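Local atomic coordinates of 1-deoxy-D-xylulose 5-phosphate reductoisomerase (Moraxella catarrhalis, PDB entry 4ZQG), a protein that catalyses the NAD(P)H-dependent rearrangement and reduction of 1-deoxy-D-xylulose 5-phosphate to 2-C-methyl-D-erythritol 4-phosphate in the MEP pathway of isoprenoid synthesis, and is inhibited by fosmidomycin. Residues V57-S62 against L78-L83; C163-I168 against Y180-L185; L275-M280 against M299-Y304. All coordinates share one frame; numbering follows the deposited sequence.

Contact 1 of 3, residues V57-S62 against L78-L83; sequences VKICTS and LDTIIL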
# COMPACT_ATOMS: atom_id res chain seq x y z
N VAL A 57 -27.37 -13.60 23.22
CA VAL A 57 -27.98 -14.88 23.47
C VAL A 57 -27.18 -15.66 24.49
O VAL A 57 -27.75 -16.32 25.31
CB VAL A 57 -28.19 -15.66 22.15
CG1 VAL A 57 -28.82 -17.01 22.42
CG2 VAL A 57 -29.07 -14.85 21.21
N LYS A 58 -25.86 -15.59 24.47
CA LYS A 58 -25.03 -16.38 25.39
C LYS A 58 -23.86 -15.57 25.84
O LYS A 58 -23.36 -14.74 25.10
CB LYS A 58 -24.46 -17.64 24.70
CG LYS A 58 -25.43 -18.40 23.81
CD LYS A 58 -24.90 -19.81 23.49
CE LYS A 58 -25.95 -20.61 22.73
NZ LYS A 58 -25.38 -21.82 22.11
N ILE A 59 -23.40 -15.82 27.04
CA ILE A 59 -22.12 -15.30 27.49
C ILE A 59 -21.43 -16.40 28.28
O ILE A 59 -22.07 -17.36 28.68
CB ILE A 59 -22.24 -14.03 28.36
CG1 ILE A 59 -22.95 -14.39 29.68
CG2 ILE A 59 -22.96 -12.95 27.58
CD1 ILE A 59 -23.38 -13.19 30.50
N CYS A 60 -20.12 -16.26 28.46
CA CYS A 60 -19.31 -17.28 29.09
C CYS A 60 -18.33 -16.58 29.96
O CYS A 60 -17.79 -15.56 29.54
CB CYS A 60 -18.54 -18.07 28.02
SG CYS A 60 -17.43 -19.35 28.65
N THR A 61 -18.07 -17.13 31.14
CA THR A 61 -17.06 -16.57 32.04
C THR A 61 -16.21 -17.69 32.62
O THR A 61 -16.37 -18.86 32.23
CB THR A 61 -17.69 -15.72 33.17
OG1 THR A 61 -16.68 -15.16 34.00
CG2 THR A 61 -18.62 -16.55 34.02
N SER A 62 -15.32 -17.34 33.54
CA SER A 62 -14.53 -18.35 34.26
C SER A 62 -15.40 -19.20 35.16
O SER A 62 -16.47 -18.76 35.57
CB SER A 62 -13.42 -17.70 35.09
OG SER A 62 -13.86 -17.17 36.32
N LEU A 78 -32.40 -10.56 32.23
CA LEU A 78 -32.05 -10.86 30.85
C LEU A 78 -32.34 -12.32 30.53
O LEU A 78 -32.22 -13.17 31.40
CB LEU A 78 -30.57 -10.59 30.59
CG LEU A 78 -29.96 -9.20 30.42
CD1 LEU A 78 -31.03 -8.15 30.20
CD2 LEU A 78 -29.05 -8.85 31.59
N ASP A 79 -32.68 -12.61 29.27
CA ASP A 79 -32.86 -13.99 28.78
C ASP A 79 -31.55 -14.74 28.57
O ASP A 79 -31.56 -15.93 28.27
CB ASP A 79 -33.62 -14.00 27.45
CG ASP A 79 -35.04 -13.46 27.56
OD1 ASP A 79 -35.56 -12.94 26.54
OD2 ASP A 79 -35.65 -13.54 28.65
N THR A 80 -30.42 -14.05 28.72
CA THR A 80 -29.10 -14.53 28.37
C THR A 80 -28.69 -15.87 29.00
O THR A 80 -28.69 -16.01 30.21
CB THR A 80 -28.04 -13.47 28.79
OG1 THR A 80 -28.46 -12.16 28.36
CG2 THR A 80 -26.69 -13.77 28.19
N ILE A 81 -28.31 -16.83 28.14
CA ILE A 81 -27.69 -18.09 28.60
C ILE A 81 -26.25 -17.87 29.09
O ILE A 81 -25.44 -17.24 28.40
CB ILE A 81 -27.64 -19.15 27.48
CG1 ILE A 81 -29.04 -19.53 27.01
CG2 ILE A 81 -26.86 -20.36 27.96
CD1 ILE A 81 -29.15 -19.93 25.56
N ILE A 82 -25.92 -18.41 30.26
CA ILE A 82 -24.59 -18.24 30.81
C ILE A 82 -23.88 -19.56 30.66
O ILE A 82 -24.52 -20.61 30.80
CB ILE A 82 -24.59 -17.88 32.29
CG1 ILE A 82 -25.36 -16.58 32.50
CG2 ILE A 82 -23.18 -17.69 32.80
CD1 ILE A 82 -26.86 -16.77 32.58
N LEU A 83 -22.57 -19.49 30.37
CA LEU A 83 -21.72 -20.64 30.13
C LEU A 83 -20.45 -20.44 30.93
O LEU A 83 -20.17 -19.34 31.39
CB LEU A 83 -21.41 -20.74 28.65
CG LEU A 83 -22.57 -20.89 27.68
CD1 LEU A 83 -22.06 -21.06 26.25
CD2 LEU A 83 -23.45 -22.08 28.03
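I59 holds CG1 between its backbone N and carbonyl carbon (chi1 66°), which leaves CG2 anti to the carbonyl carbon; T80, with CG2 anti to its own backbone N, crosses it at about a right angle. The two methyls meet, I59 CG2 lying 3.9 Å from T80 CG2. The backbones of 58-61 and 81-83 run parallel as the two strands of a beta-alpha-beta unit, joined through helix 66-75, at one edge of the Rossmann-like sheet. I81 N donates to V57 O at 2.9 Å, and I59 N donates to I81 O at 2.8 Å. Further on, I59 O receives a weak bond from L83 N, and T61 N closes the series on L83 O at 3.1 Å. On the face turned to helix 85-93, C60 CB rests 4.0 Å from L83 CB, and the extended chain of K58 passes obliquely by L83, with CD 4.2 Å from CD1. The other face, carrying I59 and I82, is covered by helix 66-75. The hydroxyl of T80 bonds to P56 O, just before strand 58-61. K58 NZ forms salt bridges with E91 and D95. The backbone bonds thus join the strands, while I59 and I82 meet helix 66-75 and C60 and L83 meet helix 85-93; K58 adds a charged end on that side.

Contact 2 of 3, residues C163-I168 against Y180-L185; sequences CLPAAI and YGIKKL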
# COMPACT_ATOMS: atom_id res chain seq x y z
N CYS A 163 -2.44 -5.36 1.62
CA CYS A 163 -1.49 -5.13 0.58
C CYS A 163 -1.21 -6.35 -0.36
O CYS A 163 -0.24 -6.33 -1.13
CB CYS A 163 -0.21 -4.63 1.22
SG CYS A 163 -0.40 -2.92 1.80
N LEU A 164 -2.08 -7.36 -0.34
CA LEU A 164 -1.90 -8.60 -1.08
C LEU A 164 -2.99 -8.72 -2.14
O LEU A 164 -4.08 -8.19 -1.99
CB LEU A 164 -1.90 -9.79 -0.12
CG LEU A 164 -0.59 -10.10 0.61
CD1 LEU A 164 -0.71 -11.20 1.63
CD2 LEU A 164 0.49 -10.54 -0.39
N PRO A 165 -2.70 -9.38 -3.26
CA PRO A 165 -3.75 -9.39 -4.26
C PRO A 165 -4.93 -10.22 -3.76
O PRO A 165 -4.76 -11.01 -2.84
CB PRO A 165 -3.09 -10.04 -5.48
CG PRO A 165 -1.65 -10.13 -5.21
CD PRO A 165 -1.42 -9.95 -3.75
N ALA A 166 -6.09 -10.06 -4.39
CA ALA A 166 -7.31 -10.73 -3.92
C ALA A 166 -7.18 -12.24 -3.80
O ALA A 166 -7.45 -12.83 -2.73
CB ALA A 166 -8.45 -10.41 -4.85
N ALA A 167 -6.77 -12.87 -4.89
CA ALA A 167 -6.55 -14.31 -4.94
C ALA A 167 -5.75 -14.88 -3.75
O ALA A 167 -6.04 -16.00 -3.28
CB ALA A 167 -5.90 -14.67 -6.24
N ILE A 168 -4.79 -14.10 -3.24
CA ILE A 168 -3.96 -14.54 -2.09
C ILE A 168 -4.63 -14.28 -0.73
O ILE A 168 -4.32 -14.92 0.28
CB ILE A 168 -2.55 -13.90 -2.16
CG1 ILE A 168 -1.93 -14.21 -3.52
CG2 ILE A 168 -1.66 -14.37 -1.01
CD1 ILE A 168 -0.46 -13.90 -3.66
N TYR A 180 2.30 -13.64 -9.23
CA TYR A 180 1.89 -12.60 -8.33
C TYR A 180 3.06 -11.78 -7.88
O TYR A 180 2.88 -10.69 -7.36
CB TYR A 180 1.16 -13.17 -7.10
CG TYR A 180 -0.15 -13.80 -7.50
CD1 TYR A 180 -1.21 -13.01 -7.89
CD2 TYR A 180 -0.30 -15.19 -7.53
CE1 TYR A 180 -2.39 -13.56 -8.31
CE2 TYR A 180 -1.49 -15.76 -7.95
CZ TYR A 180 -2.53 -14.93 -8.34
OH TYR A 180 -3.73 -15.44 -8.75
N GLY A 181 4.26 -12.34 -8.01
CA GLY A 181 5.45 -11.58 -7.80
C GLY A 181 5.74 -11.14 -6.39
O GLY A 181 6.44 -10.15 -6.21
N ILE A 182 5.28 -11.89 -5.38
CA ILE A 182 5.61 -11.52 -3.99
C ILE A 182 7.05 -11.90 -3.70
O ILE A 182 7.42 -13.04 -3.93
CB ILE A 182 4.79 -12.24 -2.89
CG1 ILE A 182 3.27 -12.28 -3.18
CG2 ILE A 182 5.02 -11.56 -1.57
CD1 ILE A 182 2.72 -11.05 -3.79
N LYS A 183 7.85 -10.96 -3.19
CA LYS A 183 9.24 -11.25 -2.93
C LYS A 183 9.40 -11.57 -1.52
O LYS A 183 9.90 -12.64 -1.18
CB LYS A 183 10.15 -10.07 -3.27
CG LYS A 183 11.59 -10.50 -3.57
CD LYS A 183 12.53 -9.34 -3.51
CE LYS A 183 13.89 -9.74 -4.07
NZ LYS A 183 14.73 -8.51 -4.12
N LYS A 184 8.98 -10.64 -0.66
CA LYS A 184 9.07 -10.85 0.77
C LYS A 184 8.14 -9.94 1.53
O LYS A 184 7.60 -8.99 0.97
CB LYS A 184 10.51 -10.68 1.21
CG LYS A 184 11.10 -9.30 1.05
CD LYS A 184 12.40 -9.22 1.86
CE LYS A 184 13.56 -9.91 1.12
NZ LYS A 184 14.42 -8.87 0.52
N LEU A 185 7.93 -10.25 2.82
CA LEU A 185 7.03 -9.44 3.68
C LEU A 185 7.88 -8.69 4.67
O LEU A 185 8.86 -9.23 5.15
CB LEU A 185 6.04 -10.33 4.41
CG LEU A 185 5.23 -11.30 3.56
CD1 LEU A 185 4.24 -12.06 4.41
CD2 LEU A 185 4.48 -10.58 2.46
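The first turn of helix 166-170, entered through P165 at its N-cap position, packs on Y180 and I182 where the chain enters strand 182-189 of the mixed four-stranded sheet. Y180 has the largest share of the contact. I168 lies over one face of its ring by CG1, while its terminal CD1 comes to 3.9 Å from Y180 CG; the two side chains slide past each other in opposite directions. P165 and A167 approach the ring obliquely, P165 CG standing 4.0 Å from CD1 of Y180 and A167 CB 3.4 Å from its OH. Beside the ring, I182 adds a second apolar patch. Its CG1 is anti to the carbonyl carbon (chi1 -46°), and this atom lies 4.1 Å from I168 CD1. I182 CD1 turns to the residues ahead of the helix, reaching CD2 of L164 at 4.1 Å, with the two side chains crossing at about a right angle, and CD of P165 at 4.3 Å. Y266 of the adjacent strand 260-266 backs both P165 and I182, and its hydroxyl is hydrogen-bonded to C163 O; F243 of helix 230-243 covers L164. Between the two segments there is no hydrogen bond. The helix start is therefore held to the entry of strand 182-189 by apolar packing, and the Y180 hydroxyl lies against the methyl of A167.

Contact 3 of 3, residues L275-M280 against M299-Y304; sequences LGTPDM and MPLDLY. With NAD (nicotinamide-adenine-dinucleotide), chain C.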
# COMPACT_ATOMS: atom_id res chain seq x y z
N LEU A 275 -0.51 2.38 5.92
CA LEU A 275 -0.23 3.44 6.90
C LEU A 275 -1.56 3.82 7.62
O LEU A 275 -2.67 3.62 7.08
CB LEU A 275 0.35 4.73 6.26
CG LEU A 275 1.84 4.82 5.89
CD1 LEU A 275 2.13 3.86 4.76
CD2 LEU A 275 2.25 6.20 5.46
N GLY A 276 -1.44 4.41 8.80
CA GLY A 276 -2.62 4.82 9.56
C GLY A 276 -2.24 5.22 10.97
O GLY A 276 -1.10 5.00 11.40
N THR A 277 -3.17 5.83 11.70
CA THR A 277 -2.82 6.16 13.05
C THR A 277 -2.88 4.81 13.69
O THR A 277 -3.63 3.97 13.25
CB THR A 277 -3.73 7.17 13.73
OG1 THR A 277 -4.89 6.51 14.20
CG2 THR A 277 -4.12 8.25 12.78
N PRO A 278 -2.03 4.59 14.68
CA PRO A 278 -1.98 3.32 15.39
C PRO A 278 -3.19 3.17 16.38
O PRO A 278 -3.13 3.61 17.50
CB PRO A 278 -0.67 3.41 16.12
CG PRO A 278 -0.52 4.87 16.40
CD PRO A 278 -1.03 5.54 15.19
N ASP A 279 -4.25 2.54 15.90
CA ASP A 279 -5.48 2.43 16.53
C ASP A 279 -6.10 1.17 15.99
O ASP A 279 -6.47 1.14 14.83
CB ASP A 279 -6.38 3.57 16.13
CG ASP A 279 -7.70 3.58 16.95
OD1 ASP A 279 -7.93 4.59 17.61
OD2 ASP A 279 -8.49 2.60 16.95
N MET A 280 -6.31 0.17 16.83
CA MET A 280 -6.79 -1.11 16.34
C MET A 280 -8.19 -1.10 15.74
O MET A 280 -8.60 -2.09 15.19
CB MET A 280 -6.76 -2.16 17.45
CG MET A 280 -5.36 -2.55 17.91
SD MET A 280 -4.30 -3.21 16.62
CE MET A 280 -5.17 -4.67 16.09
N MET A 299 -9.45 8.63 14.46
CA MET A 299 -9.05 9.93 13.98
C MET A 299 -8.01 9.68 12.91
O MET A 299 -6.95 9.10 13.20
CB MET A 299 -8.45 10.73 15.14
CG MET A 299 -9.46 11.16 16.21
SD MET A 299 -8.67 11.84 17.70
CE MET A 299 -7.58 13.00 16.86
N PRO A 300 -8.27 10.09 11.65
CA PRO A 300 -7.33 9.65 10.59
C PRO A 300 -5.98 10.29 10.71
O PRO A 300 -5.85 11.35 11.30
CB PRO A 300 -8.01 10.08 9.29
CG PRO A 300 -9.41 10.44 9.66
CD PRO A 300 -9.36 10.90 11.09
N LEU A 301 -4.98 9.60 10.22
CA LEU A 301 -3.65 10.14 10.16
C LEU A 301 -3.67 11.46 9.38
O LEU A 301 -4.25 11.54 8.31
CB LEU A 301 -2.76 9.10 9.46
CG LEU A 301 -1.27 9.36 9.45
CD1 LEU A 301 -0.66 9.57 10.83
CD2 LEU A 301 -0.62 8.19 8.78
N ASP A 302 -3.02 12.48 9.93
CA ASP A 302 -2.81 13.75 9.24
C ASP A 302 -1.39 13.83 8.65
O ASP A 302 -0.40 14.05 9.38
CB ASP A 302 -3.02 14.91 10.22
CG ASP A 302 -2.72 16.28 9.61
OD1 ASP A 302 -2.51 17.20 10.39
OD2 ASP A 302 -2.72 16.47 8.36
N LEU A 303 -1.29 13.69 7.32
CA LEU A 303 0.02 13.61 6.67
C LEU A 303 0.79 14.91 6.77
O LEU A 303 1.99 14.90 6.79
CB LEU A 303 -0.12 13.24 5.20
CG LEU A 303 -0.80 11.92 4.92
CD1 LEU A 303 -1.10 11.84 3.45
CD2 LEU A 303 0.07 10.77 5.36
N TYR A 304 0.10 16.03 6.83
CA TYR A 304 0.80 17.29 7.06
C TYR A 304 1.60 17.34 8.40
O TYR A 304 2.72 17.85 8.42
CB TYR A 304 -0.17 18.48 6.87
CG TYR A 304 -0.76 18.56 5.47
CD1 TYR A 304 -0.06 18.08 4.36
CD2 TYR A 304 -2.00 19.10 5.26
CE1 TYR A 304 -0.59 18.14 3.07
CE2 TYR A 304 -2.55 19.17 3.97
CZ TYR A 304 -1.83 18.68 2.88
OH TYR A 304 -2.35 18.72 1.63
PA NAD C . -6.40 -8.31 27.25
O1A NAD C . -5.45 -8.84 28.27
O2A NAD C . -6.76 -6.84 27.21
O5B NAD C . -7.76 -9.18 27.17
C5B NAD C . -7.79 -10.59 27.04
C4B NAD C . -9.23 -11.11 26.97
O4B NAD C . -9.18 -12.55 27.04
C3B NAD C . -10.13 -10.62 28.12
O3B NAD C . -11.47 -10.38 27.69
C2B NAD C . -10.09 -11.78 29.10
O2B NAD C . -11.32 -11.98 29.79
C1B NAD C . -9.78 -13.01 28.25
N9A NAD C . -8.91 -13.97 28.98
C8A NAD C . -7.76 -13.67 29.62
N7A NAD C . -7.22 -14.77 30.20
C5A NAD C . -8.02 -15.81 29.93
C6A NAD C . -7.99 -17.24 30.29
N6A NAD C . -6.95 -17.75 31.03
N1A NAD C . -9.02 -17.98 29.83
C2A NAD C . -10.05 -17.44 29.11
N3A NAD C . -10.15 -16.14 28.76
C4A NAD C . -9.16 -15.29 29.15
O3 NAD C . -5.76 -8.74 25.82
PN NAD C . -5.58 -7.88 24.47
O1N NAD C . -4.42 -6.95 24.76
O2N NAD C . -6.95 -7.45 24.00
O5D NAD C . -5.06 -9.09 23.55
C5D NAD C . -5.96 -10.01 22.93
C4D NAD C . -5.24 -10.80 21.83
O4D NAD C . -5.10 -10.03 20.64
C3D NAD C . -3.84 -11.17 22.27
O3D NAD C . -3.56 -12.46 21.72
C2D NAD C . -2.96 -10.09 21.70
O2D NAD C . -1.61 -10.54 21.54
C1D NAD C . -3.70 -9.76 20.40
N1N NAD C . -3.50 -8.36 19.97
C2N NAD C . -3.90 -7.33 20.75
C3N NAD C . -3.67 -5.99 20.36
C7N NAD C . -4.12 -4.81 21.18
O7N NAD C . -4.16 -3.70 20.68
N7N NAD C . -4.48 -4.98 22.45
C4N NAD C . -3.03 -5.76 19.15
C5N NAD C . -2.66 -6.84 18.38
C6N NAD C . -2.89 -8.13 18.80
O HOH W 1 -5.41 6.49 9.80
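A water molecule is gripped by two backbone N-H groups, T277 N at 3.0 Å and L301 N at 3.2 Å, and as their shared acceptor it bridges two loops. The first leads from strand 271-275, outermost in the mixed sheet within this chain, into helix 281-289; the second follows that helix and runs toward strand 307-311. T277 and L301 are also the residues whose CA atoms come nearest, 5.0 Å apart. T277 has OG1 between its backbone N and carbonyl carbon (chi1 81°), and from there the hydroxyl makes a long, weak bond to M299 O at 3.5 Å. Its methyl turns to the other loop, with CG2 3.7 Å from L301 CB. L301 CD2 lies 3.9 Å from the N of G276, close to its CA as well, and more loosely against L275 CB. F271 of the second subunit packs on both L275 and L301, and L275 pairs antiparallel with a strand of that subunit, continuing the sheet across the dimer interface. Y304 adds a hydrogen bond from its OH to V252 O of the second subunit. Toward the active site, the D279 side chain caps a backbone N just beyond M280, at the turn into helix 281-289, and forms a salt bridge with K281. M280 belongs to both the dinucleotide and the fosmidomycin pockets, and touches the inhibitor as well as the nicotinamide. Its chain, bent at chi2 and chi3, brings SD to 3.8 Å and CE to 3.9 Å from NAD C4N, the ring carbon that carries the transferable hydride.

Contact 1 belongs to the nucleotide-binding sheet, whereas contacts 2 and 3 adjoin strands of the mixed sheet, contact 2 at the start of 182-189 and contact 3 in the loop following 271-275; their nearest atoms are about 7 Å apart, against about 31 and 21 Å from contact 1 to contacts 2 and 3. None is wholly core, each combining buried residues with more open ones. Regular backbone hydrogen bonding dominates in contact 1 and apolar side-chain packing in contact 2, while contact 3 combines a water bridge with T277-L301 packing and one weak bond between irregular loops. Contacts 2 and 3 both touch the second subunit, which contact 1 does not, and only contact 3 reaches a bound ligand with its own residues.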